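Local coordinates for Non-ribosomal peptide synthetase (Methanobrevibacter ruminantium, PDB 6VTJ), which probably releases a carrier-bound peptidyl thioester by nicotinamide-dependent reduction, using a peptide carrier (thiolation) domain joined to a reductase domain, at residues 103-114 with 277-285; 385-393 with 453-461. All coordinates share one frame; numbering follows the deposited sequence.

Contact 1 sets helix 104-111 against the 277-285 loop. Contact 2 sets strand 385-388 and the turn after it against the start of helix 456-464. Their centres are about 16 Å apart, and they touch directly. Glu279 OE2 of contact 1 lies 2.7 Å from Thr458 OG1 of contact 2, a probable hydrogen bond. Arg280 NH1 lies 2.7 Å from Gln457 OE1, probably another. The 277-285 loop is therefore held by both helices. The Met389 side chain is about 13 Å from the bound 4'-phosphopantetheine, and no residue of either contact lines that pocket. The loop runs between strand 252-258 and helix 291-308; strand 385-388 belongs to the Rossmann-type sheet.

Contact 1: residues 103-114 with 277-285; sequences YGEINELLQENT and YDERTLYYE
The rings of Tyr103 and Tyr283 form an offset stack, with centroids 4.7 Å apart and planes 23° from parallel. Tyr283 CB sits over one face of the Tyr103 ring in a CH-pi contact, 3.9 Å from its centroid. Tyr103 OH lies over the rim of one Tyr283 face, and Glu285 N lies over the centre of the opposite face. The hydroxyl of Tyr103 also bonds Ile98 and Arg301. Tyr283 CG is anti to its backbone N (chi1 -175°), which lays the ring over the face of Tyr103.

The guanidinium of Arg280 is met at its edge by Asn113 O, nearly in plane, 3.0 Å from NH1. NH1 also bonds Gln457 OE1, and Gln457 NE2 bonds Asn113 O. Asp278 OD2 lies well out of that plane, 3.4 Å from NH2, so this salt bridge is charge alone. The amide of Asn113 answers in return: ND2 gives a bond of 2.9 Å to Glu279 O, from above the carbonyl plane. ND2 also bonds Val385 O.

Between the two ends, Leu282 CD2 meets Ile106 CG2 at 3.7 Å, and Leu282 CB meets Leu110 CD1. Three waters link the Asn107 amide to the backbone of Leu282 and Tyr283.

Replacing Arg280 by alanine is likely to take one donor from Asn113 O, leaving it Gln457 NE2, and to leave Gln457 OE1 and the Asp278 carboxylate without this partner. The loop has no regular structure here, so aromatic, apolar and polar contacts, with water between, fix its course along the helix.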
loop_
_atom_site.group_PDB
_atom_site.type_symbol
_atom_site.label_atom_id
_atom_site.label_comp_id
_atom_site.label_asym_id
_atom_site.label_seq_id
_atom_site.Cartn_x
_atom_site.Cartn_y
_atom_site.Cartn_z
ATOM N N TYR A 103 -22.836 -7.250 8.706
ATOM C CA TYR A 103 -22.432 -7.101 7.311
ATOM C C TYR A 103 -23.528 -7.482 6.315
ATOM O O TYR A 103 -23.235 -7.635 5.131
ATOM C CB TYR A 103 -21.172 -7.929 7.037
ATOM C CG TYR A 103 -19.939 -7.402 7.749
ATOM C CD1 TYR A 103 -19.140 -6.421 7.165
ATOM C CD2 TYR A 103 -19.577 -7.877 9.002
ATOM C CE1 TYR A 103 -18.010 -5.932 7.809
ATOM C CE2 TYR A 103 -18.444 -7.381 9.665
ATOM C CZ TYR A 103 -17.669 -6.411 9.056
ATOM O OH TYR A 103 -16.555 -5.915 9.698
ATOM N N GLY A 104 -24.778 -7.629 6.757
ATOM C CA GLY A 104 -25.815 -8.104 5.854
ATOM C C GLY A 104 -26.068 -7.172 4.684
ATOM O O GLY A 104 -26.076 -7.598 3.524
ATOM N N GLU A 105 -26.275 -5.881 4.972
ATOM C CA GLU A 105 -26.639 -4.932 3.921
ATOM C C GLU A 105 -25.497 -4.712 2.927
ATOM O O GLU A 105 -25.719 -4.625 1.704
ATOM C CB GLU A 105 -27.052 -3.605 4.552
ATOM C CG GLU A 105 -28.429 -3.621 5.185
ATOM C CD GLU A 105 -28.953 -2.223 5.447
ATOM O OE1 GLU A 105 -28.839 -1.744 6.601
ATOM O OE2 GLU A 105 -29.474 -1.598 4.494
ATOM N N ILE A 106 -24.274 -4.592 3.437
ATOM C CA ILE A 106 -23.110 -4.498 2.563
ATOM C C ILE A 106 -23.036 -5.712 1.641
ATOM O O ILE A 106 -22.830 -5.573 0.435
ATOM C CB ILE A 106 -21.831 -4.338 3.404
ATOM C CG1 ILE A 106 -21.701 -2.900 3.882
ATOM C CG2 ILE A 106 -20.618 -4.775 2.621
ATOM C CD1 ILE A 106 -20.490 -2.651 4.725
ATOM N N ASN A 107 -23.206 -6.920 2.201
ATOM C CA ASN A 107 -23.099 -8.144 1.406
ATOM C C ASN A 107 -24.179 -8.203 0.331
ATOM O O ASN A 107 -23.934 -8.670 -0.798
ATOM C CB ASN A 107 -23.176 -9.368 2.324
ATOM C CG ASN A 107 -21.871 -9.624 3.054
ATOM O OD1 ASN A 107 -20.820 -9.182 2.594
ATOM N ND2 ASN A 107 -21.922 -10.347 4.186
ATOM N N GLU A 108 -25.380 -7.720 0.659
ATOM C CA GLU A 108 -26.441 -7.636 -0.337
ATOM C C GLU A 108 -26.046 -6.710 -1.482
ATOM O O GLU A 108 -26.301 -7.015 -2.655
ATOM C CB GLU A 108 -27.741 -7.164 0.320
ATOM C CG GLU A 108 -28.699 -8.296 0.675
ATOM N N LEU A 109 -25.438 -5.566 -1.164
ATOM C CA LEU A 109 -24.980 -4.679 -2.230
ATOM C C LEU A 109 -23.890 -5.350 -3.056
ATOM O O LEU A 109 -23.897 -5.282 -4.291
ATOM C CB LEU A 109 -24.450 -3.367 -1.650
ATOM C CG LEU A 109 -25.379 -2.209 -1.311
ATOM C CD1 LEU A 109 -24.554 -0.935 -1.200
ATOM C CD2 LEU A 109 -26.497 -2.054 -2.334
ATOM N N LEU A 110 -22.944 -6.001 -2.380
ATOM C CA LEU A 110 -21.861 -6.694 -3.065
ATOM C C LEU A 110 -22.408 -7.704 -4.067
ATOM O O LEU A 110 -21.839 -7.879 -5.154
ATOM C CB LEU A 110 -20.939 -7.369 -2.040
ATOM C CG LEU A 110 -20.087 -6.389 -1.229
ATOM C CD1 LEU A 110 -19.195 -7.070 -0.177
ATOM C CD2 LEU A 110 -19.257 -5.506 -2.169
ATOM N N GLN A 111 -23.530 -8.362 -3.732
ATOM C CA GLN A 111 -24.113 -9.333 -4.658
ATOM C C GLN A 111 -24.573 -8.698 -5.969
ATOM O O GLN A 111 -24.683 -9.402 -6.974
ATOM C CB GLN A 111 -25.282 -10.081 -4.008
ATOM C CG GLN A 111 -24.860 -11.150 -3.010
ATOM C CD GLN A 111 -23.488 -11.739 -3.329
ATOM O OE1 GLN A 111 -23.304 -12.437 -4.338
ATOM N NE2 GLN A 111 -22.511 -11.456 -2.466
ATOM N N GLU A 112 -24.801 -7.392 -5.996
ATOM C CA GLU A 112 -25.150 -6.721 -7.235
ATOM C C GLU A 112 -23.944 -6.470 -8.137
ATOM O O GLU A 112 -24.139 -6.034 -9.275
ATOM C CB GLU A 112 -25.852 -5.390 -6.933
ATOM C CG GLU A 112 -26.970 -5.491 -5.897
ATOM C CD GLU A 112 -27.659 -4.155 -5.644
ATOM O OE1 GLU A 112 -27.231 -3.137 -6.228
ATOM O OE2 GLU A 112 -28.635 -4.118 -4.860
ATOM N N ASN A 113 -22.719 -6.752 -7.673
ATOM C CA ASN A 113 -21.493 -6.381 -8.394
ATOM C C ASN A 113 -21.084 -7.514 -9.343
ATOM O O ASN A 113 -20.142 -8.270 -9.107
ATOM C CB ASN A 113 -20.372 -6.037 -7.412
ATOM C CG ASN A 113 -19.136 -5.489 -8.115
ATOM O OD1 ASN A 113 -19.258 -4.818 -9.137
ATOM N ND2 ASN A 113 -17.941 -5.795 -7.591
ATOM N N THR A 114 -21.801 -7.616 -10.455
ATOM C CA THR A 114 -21.628 -8.723 -11.382
ATOM C C THR A 114 -21.271 -8.214 -12.772
ATOM O O THR A 114 -21.460 -7.036 -13.099
ATOM C CB THR A 114 -22.905 -9.550 -11.478
ATOM O OG1 THR A 114 -23.958 -8.691 -11.926
ATOM C CG2 THR A 114 -23.268 -10.143 -10.098
ATOM N N TYR A 277 -12.919 -15.311 -3.097
ATOM C CA TYR A 277 -12.098 -14.139 -2.819
ATOM C C TYR A 277 -12.069 -13.307 -4.098
ATOM O O TYR A 277 -11.111 -13.362 -4.881
ATOM C CB TYR A 277 -10.719 -14.559 -2.346
ATOM C CG TYR A 277 -10.769 -15.793 -1.479
ATOM C CD1 TYR A 277 -11.107 -15.705 -0.128
ATOM C CD2 TYR A 277 -10.516 -17.055 -2.017
ATOM C CE1 TYR A 277 -11.171 -16.840 0.668
ATOM C CE2 TYR A 277 -10.568 -18.190 -1.233
ATOM C CZ TYR A 277 -10.887 -18.080 0.115
ATOM O OH TYR A 277 -10.943 -19.215 0.901
ATOM N N ASP A 278 -13.133 -12.534 -4.300
ATOM C CA ASP A 278 -13.327 -11.805 -5.538
ATOM C C ASP A 278 -13.910 -10.436 -5.216
ATOM O O ASP A 278 -13.964 -10.018 -4.053
ATOM C CB ASP A 278 -14.212 -12.609 -6.497
ATOM C CG ASP A 278 -15.611 -12.850 -5.951
ATOM O OD1 ASP A 278 -16.037 -12.182 -4.984
ATOM O OD2 ASP A 278 -16.312 -13.706 -6.518
ATOM N N GLU A 279 -14.357 -9.746 -6.270
ATOM C CA GLU A 279 -14.909 -8.392 -6.218
ATOM C C GLU A 279 -16.256 -8.315 -5.492
ATOM O O GLU A 279 -16.806 -7.212 -5.338
ATOM C CB GLU A 279 -15.042 -7.845 -7.642
ATOM C CG GLU A 279 -13.700 -7.627 -8.368
ATOM C CD GLU A 279 -13.263 -8.801 -9.279
ATOM O OE1 GLU A 279 -13.650 -9.964 -9.038
ATOM O OE2 GLU A 279 -12.480 -8.569 -10.228
ATOM N N ARG A 280 -16.795 -9.448 -5.040
ATOM C CA ARG A 280 -18.005 -9.473 -4.228
ATOM C C ARG A 280 -17.719 -9.857 -2.778
ATOM O O ARG A 280 -18.645 -10.187 -2.033
ATOM C CB ARG A 280 -19.030 -10.416 -4.862
ATOM C CG ARG A 280 -19.597 -9.844 -6.179
ATOM C CD ARG A 280 -20.613 -10.793 -6.837
ATOM N NE ARG A 280 -19.962 -12.014 -7.295
ATOM C CZ ARG A 280 -19.366 -12.135 -8.480
ATOM N NH1 ARG A 280 -19.359 -11.112 -9.334
ATOM N NH2 ARG A 280 -18.777 -13.277 -8.813
ATOM N N THR A 281 -16.459 -9.786 -2.355
ATOM C CA THR A 281 -16.039 -10.196 -1.026
ATOM C C THR A 281 -15.558 -8.993 -0.221
ATOM O O THR A 281 -14.727 -8.209 -0.696
ATOM C CB THR A 281 -14.915 -11.238 -1.118
ATOM O OG1 THR A 281 -15.295 -12.299 -2.009
ATOM C CG2 THR A 281 -14.616 -11.808 0.254
ATOM N N LEU A 282 -16.057 -8.857 1.009
ATOM C CA LEU A 282 -15.439 -7.925 1.943
ATOM C C LEU A 282 -14.920 -8.684 3.153
ATOM O O LEU A 282 -13.719 -8.935 3.252
ATOM C CB LEU A 282 -16.409 -6.821 2.376
ATOM C CG LEU A 282 -15.941 -5.820 3.443
ATOM C CD1 LEU A 282 -14.710 -5.089 3.042
ATOM C CD2 LEU A 282 -17.035 -4.828 3.701
ATOM N N TYR A 283 -15.807 -9.074 4.065
ATOM C CA TYR A 283 -15.415 -9.645 5.344
ATOM C C TYR A 283 -15.737 -11.130 5.411
ATOM O O TYR A 283 -16.881 -11.532 5.184
ATOM C CB TYR A 283 -16.121 -8.928 6.487
ATOM C CG TYR A 283 -15.658 -9.410 7.835
ATOM C CD1 TYR A 283 -14.334 -9.282 8.200
ATOM C CD2 TYR A 283 -16.539 -10.008 8.736
ATOM C CE1 TYR A 283 -13.881 -9.705 9.430
ATOM C CE2 TYR A 283 -16.096 -10.442 9.995
ATOM C CZ TYR A 283 -14.760 -10.283 10.331
ATOM O OH TYR A 283 -14.261 -10.702 11.553
ATOM N N TYR A 284 -14.737 -11.933 5.780
ATOM C CA TYR A 284 -14.943 -13.353 6.052
ATOM C C TYR A 284 -14.030 -13.831 7.192
ATOM O O TYR A 284 -13.558 -14.973 7.173
ATOM C CB TYR A 284 -14.724 -14.184 4.773
ATOM C CG TYR A 284 -13.367 -13.971 4.133
ATOM C CD1 TYR A 284 -13.097 -12.826 3.381
ATOM C CD2 TYR A 284 -12.345 -14.904 4.297
ATOM C CE1 TYR A 284 -11.844 -12.623 2.808
ATOM C CE2 TYR A 284 -11.112 -14.715 3.726
ATOM C CZ TYR A 284 -10.860 -13.575 2.984
ATOM O OH TYR A 284 -9.612 -13.385 2.429
ATOM N N GLU A 285 -13.753 -12.959 8.166
ATOM C CA GLU A 285 -12.838 -13.245 9.280
ATOM C C GLU A 285 -11.448 -13.659 8.797
ATOM O O GLU A 285 -10.841 -14.610 9.303
ATOM C CB GLU A 285 -13.430 -14.292 10.228
ATOM C CG GLU A 285 -14.243 -13.631 11.317
ATOM C CD GLU A 285 -14.969 -14.599 12.224
ATOM O OE1 GLU A 285 -14.287 -15.395 12.908
ATOM O OE2 GLU A 285 -16.227 -14.549 12.245
HETATM O O HOH W 1 -19.437 -10.624 5.759
HETATM O O HOH W 2 -18.150 -10.472 2.136
HETATM O O HOH W 3 -18.518 -8.399 4.131
#

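Contact 2: residues 385-393 with 453-461; sequences VFHCMNNHY and VEIEQTVDI
Two direct hydrogen bonds join His387 to helix 456-464 and the residues just before it. His387 N gives a nearly straight bond (176°) to Thr458 OG1 at 2.8 Å. His387 ND1 gives its proton to Glu454 O at 2.7 Å, with the oxygen at the ring edge and close to its plane. NE2 takes a bond from Arg317. Water 4 adds a bridge, giving a proton to Val385 O and taking one from Gln457 NE2.

Apolar contact centres on Ile455, the residue just before the helix. Its CG1 is set between the backbone N and the carbonyl carbon (chi1 70°), and the chain then extends to bring CD1 into the turn after the strand. There CD1 meets Asn391 CB at 3.6 Å and Tyr393 OH at 3.7 Å, with Met389 CG a little farther off. The other branch, CG2, packs on His387 CB at 3.6 Å. One turn on, Val459 CG2 touches the same Asn391 CB. Ile461 CD1 meets the edge of the Phe386 ring at CE1, 3.9 Å away. Trp115 and Phe118 of helix 115-120 also pack on Ile461.

Packing is tight at Thr458. Its CG2 lies 3.2 Å from His387 O, while OG1 faces the strand N-H and also bonds Glu279 OE2 of the 277-285 loop.

The short strand and helix segments run at 86° to each other, 7.0 Å apart. The strand belongs to the Rossmann-type sheet, paired with strand 313-322. His387 has a donor at ND1 and an acceptor at NE2, consistent with a neutral ring. The ND1 and NE2 bonds probably hold the ring's rotation and keep its proton on ND1. Those of His387 N and ND1 link the strand to Thr458 and Glu454.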
loop_
_atom_site.group_PDB
_atom_site.type_symbol
_atom_site.label_atom_id
_atom_site.label_comp_id
_atom_site.label_asym_id
_atom_site.label_seq_id
_atom_site.Cartn_x
_atom_site.Cartn_y
_atom_site.Cartn_z
ATOM N N VAL A 385 -16.999 -2.554 -6.816
ATOM C CA VAL A 385 -15.709 -2.994 -6.300
ATOM C C VAL A 385 -14.905 -3.606 -7.433
ATOM O O VAL A 385 -15.420 -4.427 -8.199
ATOM C CB VAL A 385 -15.860 -4.004 -5.148
ATOM C CG1 VAL A 385 -14.497 -4.552 -4.756
ATOM C CG2 VAL A 385 -16.537 -3.361 -3.933
ATOM N N PHE A 386 -13.651 -3.210 -7.551
ATOM C CA PHE A 386 -12.827 -3.697 -8.644
ATOM C C PHE A 386 -11.458 -4.120 -8.132
ATOM O O PHE A 386 -10.987 -3.637 -7.094
ATOM C CB PHE A 386 -12.678 -2.642 -9.718
ATOM C CG PHE A 386 -13.983 -2.134 -10.237
ATOM C CD1 PHE A 386 -14.635 -2.791 -11.270
ATOM C CD2 PHE A 386 -14.559 -1.004 -9.692
ATOM C CE1 PHE A 386 -15.839 -2.319 -11.742
ATOM C CE2 PHE A 386 -15.778 -0.533 -10.158
ATOM C CZ PHE A 386 -16.410 -1.189 -11.182
ATOM N N HIS A 387 -10.848 -5.057 -8.863
ATOM C CA HIS A 387 -9.497 -5.558 -8.630
ATOM C C HIS A 387 -8.617 -5.068 -9.778
ATOM O O HIS A 387 -8.424 -5.755 -10.785
ATOM C CB HIS A 387 -9.511 -7.067 -8.506
ATOM C CG HIS A 387 -10.181 -7.540 -7.251
ATOM N ND1 HIS A 387 -10.374 -8.873 -6.958
ATOM C CD2 HIS A 387 -10.692 -6.847 -6.206
ATOM C CE1 HIS A 387 -10.978 -8.978 -5.788
ATOM N NE2 HIS A 387 -11.184 -7.764 -5.313
ATOM N N CYS A 388 -8.078 -3.862 -9.615
ATOM C CA CYS A 388 -7.435 -3.149 -10.709
ATOM C C CYS A 388 -5.926 -3.374 -10.609
ATOM O O CYS A 388 -5.199 -2.568 -10.030
ATOM C CB CYS A 388 -7.813 -1.674 -10.649
ATOM S SG CYS A 388 -7.197 -0.680 -12.021
ATOM N N MET A 389 -5.461 -4.475 -11.191
ATOM C CA MET A 389 -4.060 -4.848 -11.170
ATOM C C MET A 389 -3.734 -5.651 -12.418
ATOM O O MET A 389 -4.597 -6.329 -12.988
ATOM C CB MET A 389 -3.702 -5.655 -9.911
ATOM C CG MET A 389 -4.632 -6.824 -9.606
ATOM S SD MET A 389 -4.500 -7.333 -7.861
ATOM C CE MET A 389 -2.930 -8.206 -7.866
ATOM N N ASN A 390 -2.466 -5.569 -12.827
ATOM C CA ASN A 390 -1.968 -6.245 -14.017
ATOM C C ASN A 390 -2.183 -7.753 -13.942
ATOM O O ASN A 390 -1.581 -8.429 -13.102
ATOM C CB ASN A 390 -0.493 -5.922 -14.210
ATOM C CG ASN A 390 -0.031 -6.192 -15.617
ATOM O OD1 ASN A 390 -0.448 -7.160 -16.223
ATOM N ND2 ASN A 390 0.822 -5.324 -16.152
ATOM N N ASN A 391 -3.047 -8.292 -14.798
ATOM C CA ASN A 391 -3.393 -9.701 -14.710
ATOM C C ASN A 391 -2.334 -10.616 -15.320
ATOM O O ASN A 391 -2.413 -11.834 -15.134
ATOM C CB ASN A 391 -4.765 -9.961 -15.356
ATOM C CG ASN A 391 -4.802 -9.608 -16.828
ATOM O OD1 ASN A 391 -4.570 -8.466 -17.213
ATOM N ND2 ASN A 391 -5.145 -10.581 -17.654
ATOM N N HIS A 392 -1.332 -10.072 -16.003
ATOM C CA HIS A 392 -0.239 -10.891 -16.544
ATOM C C HIS A 392 0.881 -11.002 -15.502
ATOM O O HIS A 392 1.915 -10.325 -15.569
ATOM C CB HIS A 392 0.246 -10.295 -17.865
ATOM C CG HIS A 392 -0.853 -10.077 -18.854
ATOM N ND1 HIS A 392 -1.274 -8.820 -19.242
ATOM C CD2 HIS A 392 -1.647 -10.958 -19.509
ATOM C CE1 HIS A 392 -2.270 -8.938 -20.103
ATOM N NE2 HIS A 392 -2.517 -10.224 -20.280
ATOM N N TYR A 393 0.664 -11.882 -14.519
ATOM C CA TYR A 393 1.613 -12.056 -13.422
ATOM C C TYR A 393 2.934 -12.614 -13.937
ATOM O O TYR A 393 2.965 -13.424 -14.869
ATOM C CB TYR A 393 1.078 -13.016 -12.360
ATOM C CG TYR A 393 -0.201 -12.610 -11.653
ATOM C CD1 TYR A 393 -0.729 -11.330 -11.773
ATOM C CD2 TYR A 393 -0.880 -13.527 -10.861
ATOM C CE1 TYR A 393 -1.905 -10.980 -11.127
ATOM C CE2 TYR A 393 -2.046 -13.193 -10.207
ATOM C CZ TYR A 393 -2.556 -11.918 -10.341
ATOM O OH TYR A 393 -3.703 -11.588 -9.673
ATOM N N VAL A 453 -7.063 -15.467 -5.155
ATOM C CA VAL A 453 -7.739 -14.195 -5.360
ATOM C C VAL A 453 -8.121 -14.068 -6.827
ATOM O O VAL A 453 -7.271 -14.208 -7.714
ATOM C CB VAL A 453 -6.837 -13.036 -4.929
ATOM C CG1 VAL A 453 -7.419 -11.724 -5.414
ATOM C CG2 VAL A 453 -6.683 -13.038 -3.434
ATOM N N GLU A 454 -9.399 -13.810 -7.095
ATOM C CA GLU A 454 -9.832 -13.633 -8.471
ATOM C C GLU A 454 -9.972 -12.168 -8.847
ATOM O O GLU A 454 -10.493 -11.352 -8.075
ATOM C CB GLU A 454 -11.137 -14.369 -8.743
ATOM C CG GLU A 454 -11.152 -15.752 -8.136
ATOM C CD GLU A 454 -12.452 -16.470 -8.388
ATOM O OE1 GLU A 454 -13.231 -16.705 -7.423
ATOM O OE2 GLU A 454 -12.700 -16.783 -9.575
ATOM N N ILE A 455 -9.500 -11.859 -10.059
ATOM C CA ILE A 455 -9.562 -10.522 -10.637
ATOM C C ILE A 455 -10.182 -10.534 -12.023
ATOM O O ILE A 455 -10.274 -9.482 -12.670
ATOM C CB ILE A 455 -8.157 -9.877 -10.687
ATOM C CG1 ILE A 455 -7.280 -10.587 -11.725
ATOM C CG2 ILE A 455 -7.444 -9.914 -9.337
ATOM C CD1 ILE A 455 -6.017 -9.813 -12.009
ATOM N N GLU A 456 -10.644 -11.696 -12.495
ATOM C CA GLU A 456 -11.077 -11.834 -13.879
ATOM C C GLU A 456 -12.250 -10.918 -14.194
ATOM O O GLU A 456 -12.304 -10.322 -15.280
ATOM C CB GLU A 456 -11.432 -13.298 -14.178
ATOM N N GLN A 457 -13.202 -10.772 -13.262
ATOM C CA GLN A 457 -14.312 -9.875 -13.552
ATOM C C GLN A 457 -13.779 -8.492 -13.904
ATOM O O GLN A 457 -14.188 -7.886 -14.903
ATOM C CB GLN A 457 -15.294 -9.807 -12.373
ATOM C CG GLN A 457 -16.511 -8.903 -12.627
ATOM C CD GLN A 457 -17.626 -9.082 -11.596
ATOM O OE1 GLN A 457 -18.295 -10.106 -11.571
ATOM N NE2 GLN A 457 -17.823 -8.080 -10.744
ATOM N N THR A 458 -12.842 -7.979 -13.105
ATOM C CA THR A 458 -12.344 -6.639 -13.396
ATOM C C THR A 458 -11.603 -6.628 -14.729
ATOM O O THR A 458 -11.774 -5.708 -15.537
ATOM C CB THR A 458 -11.452 -6.137 -12.256
ATOM O OG1 THR A 458 -12.222 -6.039 -11.045
ATOM C CG2 THR A 458 -10.882 -4.749 -12.590
ATOM N N VAL A 459 -10.800 -7.657 -14.991
ATOM C CA VAL A 459 -10.151 -7.752 -16.292
ATOM C C VAL A 459 -11.195 -7.603 -17.383
ATOM O O VAL A 459 -11.070 -6.752 -18.276
ATOM C CB VAL A 459 -9.376 -9.079 -16.406
ATOM C CG1 VAL A 459 -8.750 -9.257 -17.809
ATOM C CG2 VAL A 459 -8.296 -9.097 -15.372
ATOM N N ASP A 460 -12.301 -8.348 -17.255
ATOM C CA ASP A 460 -13.294 -8.353 -18.319
ATOM C C ASP A 460 -13.888 -6.977 -18.479
ATOM O O ASP A 460 -14.014 -6.461 -19.609
ATOM C CB ASP A 460 -14.395 -9.368 -18.026
ATOM C CG ASP A 460 -13.916 -10.783 -18.155
ATOM O OD1 ASP A 460 -12.879 -10.979 -18.816
ATOM O OD2 ASP A 460 -14.551 -11.685 -17.575
ATOM N N ILE A 461 -14.213 -6.346 -17.347
ATOM C CA ILE A 461 -14.867 -5.053 -17.407
ATOM C C ILE A 461 -13.925 -4.051 -18.051
ATOM O O ILE A 461 -14.296 -3.341 -18.996
ATOM C CB ILE A 461 -15.319 -4.626 -15.998
ATOM C CG1 ILE A 461 -16.484 -5.512 -15.538
ATOM C CG2 ILE A 461 -15.719 -3.163 -15.973
ATOM C CD1 ILE A 461 -17.049 -5.163 -14.135
HETATM O O HOH W 4 -16.595 -5.411 -10.799
#